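Local atomic coordinates of penicillin binding protein 2X (Streptococcus thermophilus, PDB entry 5U47), a protein that probably acts as a transpeptidase that cross-links peptidoglycan strands during septal cell wall synthesis, and is a target of beta-lactam antibiotics. Residues I160-K163 / K164-S167; P265-S269 / D270-G274; Y53-S57 / T58-S62. The protein carries 1 engineered substitution. All coordinates share one frame; numbering follows the deposited sequence.

Interaction 1. Residues I160-K163 / K164-S167; sequences IENK and KDGS
N162 and S167 face each other where the chain turns back, with their CA atoms 5.3 Å apart, and the end-to-end directions of 160-163 and 164-167 differ by 142°. N162 holds the loop through both its backbone and its side chain. Its N gives a nearly straight hydrogen bond to S167 O at 2.7 Å. Its O accepts from G166 N at 2.8 Å, a bond from the residue four further on. The side chain adds a third bond. With CG anti to the backbone N (chi1 -177°), the amide reaches forward beside the chain to K164, and N162 OD1 accepts from K164 N at 2.9 Å. The donor sits in the carbonyl plane of the amide. This bond ties the amide to the first half of the loop. K164 runs beside N162, and the two side chains point the same way.

D165 serves the other half. Its OD1 accepts from the backbone N of S167 at 3.0 Å, and S167 OG also donates to it. Both donors come from the same face of the carboxylate. The hydroxyl is on the syn side, while the backbone N stands further above the plane. S167 OG also packs on N162 CB at 3.4 Å. The other oxygen of D165 accepts from I27 N, so the carboxylate also links the loop to strand 26-28.

K163 curls back toward E161. K163 NZ makes a weak salt bridge with E161 OE1 at 3.4 Å. G166 has a positive phi, which favours glycine, just before the chain enters strand 168-172. Together these features mark a four-residue beta-hairpin loop with an Asx turn at D165. It joins strands 157-161 and 168-172 at the surface of the dimerisation-domain region.

Interaction 2. Residues P265-S269 / D270-G274; sequences PTYNS and DTLEG
This is a tight hairpin-like turn in the loop between strand 258-264 and helix 297-308 of the transpeptidase domain. N268 carries most of the bonds. Its N donates to E273 O at 2.9 Å, and its O accepts from L272 N at 2.7 Å. The amide turns inward, with CG anti to N (chi1 -177°). N268 OD1 then accepts twice. D270 N lies 2.8 Å from OD1 in the carbonyl plane. T271 N lies 3.2 Å from the same oxygen, well above that plane.

T271 OG1 lies against CB and CG of N268, 3.3 Å from CB, the two side chains crossing. The same oxygen accepts from E273 N at 3.3 Å, which makes an ST turn. L272 takes a positive phi as the chain swings back. Its CD2 meets Y267 CE2 at 4.0 Å, and the two side chains lie side by side. Further along, a water donates to both T266 O and G274 O.

Several groups look outward to residues 144-156. S269 OG is hydrogen-bonded to S151 OG, S269 O to R156 NH1, and D270 OD1 to Y144 N. The backbone of S269 pairs with G147.

The chemistry is mainly backbone N-H groups bound to carbonyl oxygens. The two N-H groups on N268 OD1 probably restrict rotation of the amide, while the bonds of S269 and D270 tie the turn to residues 144-156.

Interaction 3. Residues Y53-S57 / T58-S62; sequences YAIVS and TSYVS
S57, Y60 and I55 carry the contact, where the chain turns after strand 42-55. S57 opens the turn and holds it with two oxygens. Its carbonyl O accepts from Y60 N at 3.1 Å, and the N-H points almost straight at it (163°). The donor stands well above the carbonyl plane. The side chain works on the same turn. OG is anti to the backbone N (chi1 179°), which carries it forward along the chain, and S57 OG accepts from S59 N at 3.1 Å. S59 CB rests 3.5 Å from the same S57 OG. The hydroxyl thus takes up an N-H inside the turn, and the carbonyl takes the one at its end.

Y60 then folds its ring back over I55. The two side chains cross at about a right angle, and both branches of I55 touch the ring. CD1 sits over one face, 3.9 Å from the ring centroid and 18° off its normal, a CH-pi contact. It comes closest to CZ. CG2 touches the ring near its root, 3.6 Å from Y60 CD2. The isoleucine chain is extended at chi2, which carries CD1 out toward the phenol end. There the hydroxyl bonds to E194. The Y60 side chain also touches L68.

I55 is buried, and its backbone is hydrogen-bonded to V70 and G133; the Y60 ring packs on its side chain at the end of strand 42-55. Beyond the turn, V61 N bonds to S59 O at 2.9 Å, with Y60 at the centre of an inverse gamma turn. The whole is a type I beta turn from S57 to Y60 with an ST turn at S57, leading from strand 42-55 into the loop before helix 72-86 in the dimerisation-domain region.

Overall arrangement
The three contacts are local turns that follow one another along the chain in the order 3, 1, 2. No two share an element. Interaction 1 joins strands 157-161 and 168-172, and interaction 3 follows strand 42-55. Both are surface contacts in the dimerisation-domain range, with centres about 24 Å apart. Interaction 2 is partly buried, between strand 258-264 and helix 297-308 in the transpeptidase range. It touches residues 144-156 of the dimerisation-domain range, so it links the two. In interactions 1 and 2 an asparagine bonds through both backbone and side chain. In interaction 1 a carboxylate also bonds within the turn. Interaction 3 differs, pairing a serine-led turn with an aromatic-aliphatic contact.

Interaction 1. Residues I160-K163 / K164-S167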
loop_
_atom_site.group_PDB
_atom_site.type_symbol
_atom_site.label_atom_id
_atom_site.label_comp_id
_atom_site.label_asym_id
_atom_site.label_seq_id
_atom_site.Cartn_x
_atom_site.Cartn_y
_atom_site.Cartn_z
ATOM N N ILE A 160 7.046 13.052 -18.685
ATOM C CA ILE A 160 7.637 14.320 -18.259
ATOM C C ILE A 160 8.745 14.714 -19.238
ATOM O O ILE A 160 9.607 13.884 -19.577
ATOM C CB ILE A 160 8.191 14.199 -16.823
ATOM C CG1 ILE A 160 7.069 13.835 -15.833
ATOM C CG2 ILE A 160 8.879 15.475 -16.385
ATOM C CD1 ILE A 160 5.961 14.863 -15.692
ATOM N N GLU A 161 8.721 15.972 -19.681
ATOM C CA GLU A 161 9.710 16.476 -20.629
ATOM C C GLU A 161 10.990 16.917 -19.917
ATOM O O GLU A 161 10.950 17.734 -18.993
ATOM C CB GLU A 161 9.174 17.686 -21.425
ATOM C CG GLU A 161 10.120 18.115 -22.555
ATOM C CD GLU A 161 9.829 19.481 -23.176
ATOM O OE1 GLU A 161 8.902 20.198 -22.735
ATOM O OE2 GLU A 161 10.566 19.842 -24.121
ATOM N N ASN A 162 12.122 16.387 -20.368
ATOM C CA ASN A 162 13.423 16.806 -19.853
ATOM C C ASN A 162 13.757 18.122 -20.585
ATOM O O ASN A 162 13.987 18.131 -21.796
ATOM C CB ASN A 162 14.468 15.712 -20.110
ATOM C CG ASN A 162 15.837 16.047 -19.535
ATOM O OD1 ASN A 162 16.303 17.181 -19.615
ATOM N ND2 ASN A 162 16.502 15.041 -18.984
ATOM N N LYS A 163 13.749 19.226 -19.842
ATOM C CA LYS A 163 14.007 20.564 -20.401
ATOM C C LYS A 163 15.406 20.755 -21.017
ATOM O O LYS A 163 15.610 21.661 -21.829
ATOM C CB LYS A 163 13.779 21.625 -19.316
ATOM C CG LYS A 163 12.329 21.773 -18.878
ATOM C CD LYS A 163 11.516 22.557 -19.904
ATOM C CE LYS A 163 10.046 22.655 -19.526
ATOM N NZ LYS A 163 9.361 21.337 -19.609
ATOM N N LYS A 164 16.357 19.910 -20.619
ATOM C CA LYS A 164 17.733 19.983 -21.134
ATOM C C LYS A 164 17.840 19.578 -22.620
ATOM O O LYS A 164 18.487 20.284 -23.397
ATOM C CB LYS A 164 18.654 19.104 -20.257
ATOM C CG LYS A 164 20.108 18.932 -20.699
ATOM C CD LYS A 164 20.970 20.173 -20.557
ATOM C CE LYS A 164 22.418 19.820 -20.880
ATOM N NZ LYS A 164 23.363 20.970 -20.779
ATOM N N ASP A 165 17.201 18.463 -23.004
ATOM C CA ASP A 165 17.282 17.928 -24.387
ATOM C C ASP A 165 15.944 17.632 -25.107
ATOM O O ASP A 165 15.937 17.121 -26.233
ATOM C CB ASP A 165 18.171 16.673 -24.387
ATOM C CG ASP A 165 17.634 15.547 -23.482
ATOM O OD1 ASP A 165 16.437 15.564 -23.105
ATOM O OD2 ASP A 165 18.418 14.627 -23.167
ATOM N N GLY A 166 14.818 17.950 -24.464
ATOM C CA GLY A 166 13.508 17.720 -25.067
ATOM C C GLY A 166 13.013 16.281 -25.071
ATOM O O GLY A 166 11.995 15.991 -25.691
ATOM N N SER A 167 13.719 15.381 -24.378
ATOM C CA SER A 167 13.328 13.983 -24.305
ATOM C C SER A 167 12.179 13.791 -23.331
ATOM O O SER A 167 11.941 14.621 -22.462
ATOM C CB SER A 167 14.510 13.105 -23.858
ATOM O OG SER A 167 15.041 13.523 -22.611
#

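Interaction 2. Residues P265-S269 / D270-G274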
loop_
_atom_site.group_PDB
_atom_site.type_symbol
_atom_site.label_atom_id
_atom_site.label_comp_id
_atom_site.label_asym_id
_atom_site.label_seq_id
_atom_site.Cartn_x
_atom_site.Cartn_y
_atom_site.Cartn_z
ATOM N N PRO A 265 -14.169 7.990 -2.880
ATOM C CA PRO A 265 -14.371 7.866 -4.329
ATOM C C PRO A 265 -13.081 7.490 -5.033
ATOM O O PRO A 265 -12.002 7.670 -4.474
ATOM C CB PRO A 265 -14.805 9.293 -4.748
ATOM C CG PRO A 265 -14.213 10.163 -3.697
ATOM C CD PRO A 265 -14.361 9.376 -2.427
ATOM N N THR A 266 -13.197 6.983 -6.255
ATOM C CA THR A 266 -12.032 6.526 -6.997
ATOM C C THR A 266 -12.062 7.072 -8.403
ATOM O O THR A 266 -12.873 7.951 -8.709
ATOM C CB THR A 266 -11.954 4.979 -6.979
ATOM O OG1 THR A 266 -10.679 4.519 -7.482
ATOM C CG2 THR A 266 -13.107 4.372 -7.786
ATOM N N TYR A 267 -11.147 6.580 -9.238
ATOM C CA TYR A 267 -11.083 6.964 -10.644
ATOM C C TYR A 267 -10.621 5.795 -11.518
ATOM O O TYR A 267 -10.059 4.799 -11.024
ATOM C CB TYR A 267 -10.122 8.159 -10.840
ATOM C CG TYR A 267 -8.658 7.882 -10.521
ATOM C CD1 TYR A 267 -8.173 7.987 -9.224
ATOM C CD2 TYR A 267 -7.748 7.545 -11.529
ATOM C CE1 TYR A 267 -6.829 7.736 -8.927
ATOM C CE2 TYR A 267 -6.413 7.308 -11.252
ATOM C CZ TYR A 267 -5.955 7.412 -9.939
ATOM O OH TYR A 267 -4.627 7.176 -9.647
ATOM N N ASN A 268 -10.860 5.924 -12.814
ATOM C CA ASN A 268 -10.366 4.942 -13.794
ATOM C C ASN A 268 -8.893 5.256 -14.035
ATOM O O ASN A 268 -8.559 6.351 -14.513
ATOM C CB ASN A 268 -11.163 5.031 -15.084
ATOM C CG ASN A 268 -10.746 3.984 -16.103
ATOM O OD1 ASN A 268 -9.552 3.807 -16.390
ATOM N ND2 ASN A 268 -11.731 3.283 -16.656
ATOM N N SER A 269 -8.008 4.311 -13.708
ATOM C CA SER A 269 -6.554 4.535 -13.858
ATOM C C SER A 269 -6.053 4.766 -15.281
ATOM O O SER A 269 -5.024 5.453 -15.478
ATOM C CB SER A 269 -5.755 3.377 -13.234
ATOM O OG SER A 269 -5.888 3.370 -11.825
ATOM N N ASP A 270 -6.747 4.205 -16.264
ATOM C CA ASP A 270 -6.322 4.321 -17.654
ATOM C C ASP A 270 -6.770 5.653 -18.268
ATOM O O ASP A 270 -6.042 6.228 -19.035
ATOM C CB ASP A 270 -6.878 3.162 -18.481
ATOM C CG ASP A 270 -6.069 2.895 -19.773
ATOM O OD1 ASP A 270 -4.810 2.842 -19.735
ATOM O OD2 ASP A 270 -6.695 2.691 -20.827
ATOM N N THR A 271 -7.955 6.133 -17.902
ATOM C CA THR A 271 -8.525 7.365 -18.476
ATOM C C THR A 271 -8.595 8.591 -17.548
ATOM O O THR A 271 -8.876 9.693 -18.010
ATOM C CB THR A 271 -9.961 7.096 -18.946
ATOM O OG1 THR A 271 -10.819 6.933 -17.815
ATOM C CG2 THR A 271 -10.018 5.847 -19.809
ATOM N N LEU A 272 -8.352 8.379 -16.259
ATOM C CA LEU A 272 -8.426 9.419 -15.214
ATOM C C LEU A 272 -9.846 9.898 -14.918
ATOM O O LEU A 272 -10.037 10.794 -14.098
ATOM C CB LEU A 272 -7.505 10.608 -15.504
ATOM C CG LEU A 272 -6.024 10.260 -15.680
ATOM C CD1 LEU A 272 -5.215 11.522 -15.940
ATOM C CD2 LEU A 272 -5.488 9.537 -14.458
ATOM N N GLU A 273 -10.841 9.276 -15.543
ATOM C CA GLU A 273 -12.207 9.688 -15.310
ATOM C C GLU A 273 -12.584 9.432 -13.845
ATOM O O GLU A 273 -12.388 8.316 -13.326
ATOM C CB GLU A 273 -13.164 8.954 -16.228
ATOM C CG GLU A 273 -14.571 9.535 -16.148
ATOM C CD GLU A 273 -15.590 8.746 -16.937
ATOM O OE1 GLU A 273 -15.179 7.917 -17.782
ATOM O OE2 GLU A 273 -16.807 8.965 -16.706
ATOM N N GLY A 274 -13.124 10.474 -13.206
ATOM C CA GLY A 274 -13.497 10.449 -11.796
ATOM C C GLY A 274 -12.651 11.400 -10.949
ATOM O O GLY A 274 -13.101 11.855 -9.898
HETATM O O HOH W 1 -14.488 10.192 -8.238
#

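Interaction 3. Residues Y53-S57 / T58-S62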
loop_
_atom_site.group_PDB
_atom_site.type_symbol
_atom_site.label_atom_id
_atom_site.label_comp_id
_atom_site.label_asym_id
_atom_site.label_seq_id
_atom_site.Cartn_x
_atom_site.Cartn_y
_atom_site.Cartn_z
ATOM N N TYR A 53 6.893 11.795 -39.272
ATOM C CA TYR A 53 7.468 13.065 -39.721
ATOM C C TYR A 53 8.021 12.923 -41.121
ATOM O O TYR A 53 8.342 11.819 -41.565
ATOM C CB TYR A 53 8.608 13.511 -38.802
ATOM C CG TYR A 53 8.167 13.779 -37.393
ATOM C CD1 TYR A 53 8.074 12.738 -36.465
ATOM C CD2 TYR A 53 7.852 15.066 -36.976
ATOM C CE1 TYR A 53 7.662 12.971 -35.165
ATOM C CE2 TYR A 53 7.442 15.311 -35.678
ATOM C CZ TYR A 53 7.344 14.259 -34.772
ATOM O OH TYR A 53 6.933 14.495 -33.475
ATOM N N ALA A 54 8.133 14.053 -41.809
ATOM C CA ALA A 54 8.683 14.091 -43.165
ATOM C C ALA A 54 9.700 15.222 -43.250
ATOM O O ALA A 54 9.369 16.375 -42.979
ATOM C CB ALA A 54 7.567 14.278 -44.194
ATOM N N ILE A 55 10.950 14.884 -43.567
ATOM C CA ILE A 55 11.982 15.899 -43.726
ATOM C C ILE A 55 11.943 16.365 -45.184
ATOM O O ILE A 55 12.173 15.567 -46.102
ATOM C CB ILE A 55 13.380 15.381 -43.355
ATOM C CG1 ILE A 55 13.443 15.097 -41.852
ATOM C CG2 ILE A 55 14.445 16.411 -43.760
ATOM C CD1 ILE A 55 14.771 14.526 -41.401
ATOM N N VAL A 56 11.645 17.651 -45.373
ATOM C CA VAL A 56 11.525 18.255 -46.720
ATOM C C VAL A 56 12.658 19.207 -47.094
ATOM O O VAL A 56 12.729 19.638 -48.250
ATOM C CB VAL A 56 10.183 19.022 -46.875
ATOM C CG1 VAL A 56 9.003 18.057 -46.773
ATOM C CG2 VAL A 56 10.052 20.156 -45.848
ATOM N N SER A 57 13.532 19.543 -46.137
ATOM C CA SER A 57 14.636 20.475 -46.412
ATOM C C SER A 57 15.561 19.970 -47.508
ATOM O O SER A 57 16.037 18.832 -47.448
ATOM C CB SER A 57 15.486 20.719 -45.158
ATOM O OG SER A 57 16.555 21.605 -45.445
ATOM N N THR A 58 15.825 20.826 -48.500
ATOM C CA THR A 58 16.739 20.476 -49.584
ATOM C C THR A 58 18.197 20.409 -49.080
ATOM O O THR A 58 19.102 19.957 -49.806
ATOM C CB THR A 58 16.595 21.438 -50.790
ATOM O OG1 THR A 58 16.775 22.791 -50.364
ATOM C CG2 THR A 58 15.219 21.297 -51.413
ATOM N N SER A 59 18.424 20.872 -47.846
ATOM C CA SER A 59 19.755 20.782 -47.227
ATOM C C SER A 59 20.027 19.400 -46.624
ATOM O O SER A 59 21.168 19.096 -46.284
ATOM C CB SER A 59 19.947 21.854 -46.144
ATOM O OG SER A 59 19.952 23.153 -46.709
ATOM N N TYR A 60 18.997 18.565 -46.502
ATOM C CA TYR A 60 19.163 17.236 -45.900
ATOM C C TYR A 60 19.720 16.230 -46.921
ATOM O O TYR A 60 18.999 15.404 -47.476
ATOM C CB TYR A 60 17.835 16.773 -45.287
ATOM C CG TYR A 60 17.912 15.526 -44.424
ATOM C CD1 TYR A 60 18.620 15.533 -43.223
ATOM C CD2 TYR A 60 17.200 14.367 -44.765
ATOM C CE1 TYR A 60 18.670 14.398 -42.409
ATOM C CE2 TYR A 60 17.231 13.235 -43.961
ATOM C CZ TYR A 60 17.970 13.249 -42.784
ATOM O OH TYR A 60 18.000 12.124 -41.982
ATOM N N VAL A 61 21.026 16.323 -47.151
ATOM C CA VAL A 61 21.723 15.462 -48.094
ATOM C C VAL A 61 22.943 14.823 -47.440
ATOM O O VAL A 61 23.456 15.335 -46.440
ATOM C CB VAL A 61 22.185 16.263 -49.336
ATOM C CG1 VAL A 61 20.995 16.932 -50.007
ATOM C CG2 VAL A 61 23.255 17.302 -48.975
ATOM N N SER A 62 23.401 13.712 -48.012
ATOM C CA SER A 62 24.601 13.027 -47.526
ATOM C C SER A 62 25.819 13.843 -47.959
ATOM O O SER A 62 25.678 14.780 -48.745
ATOM C CB SER A 62 24.712 11.612 -48.126
ATOM O OG SER A 62 25.182 11.637 -49.478
#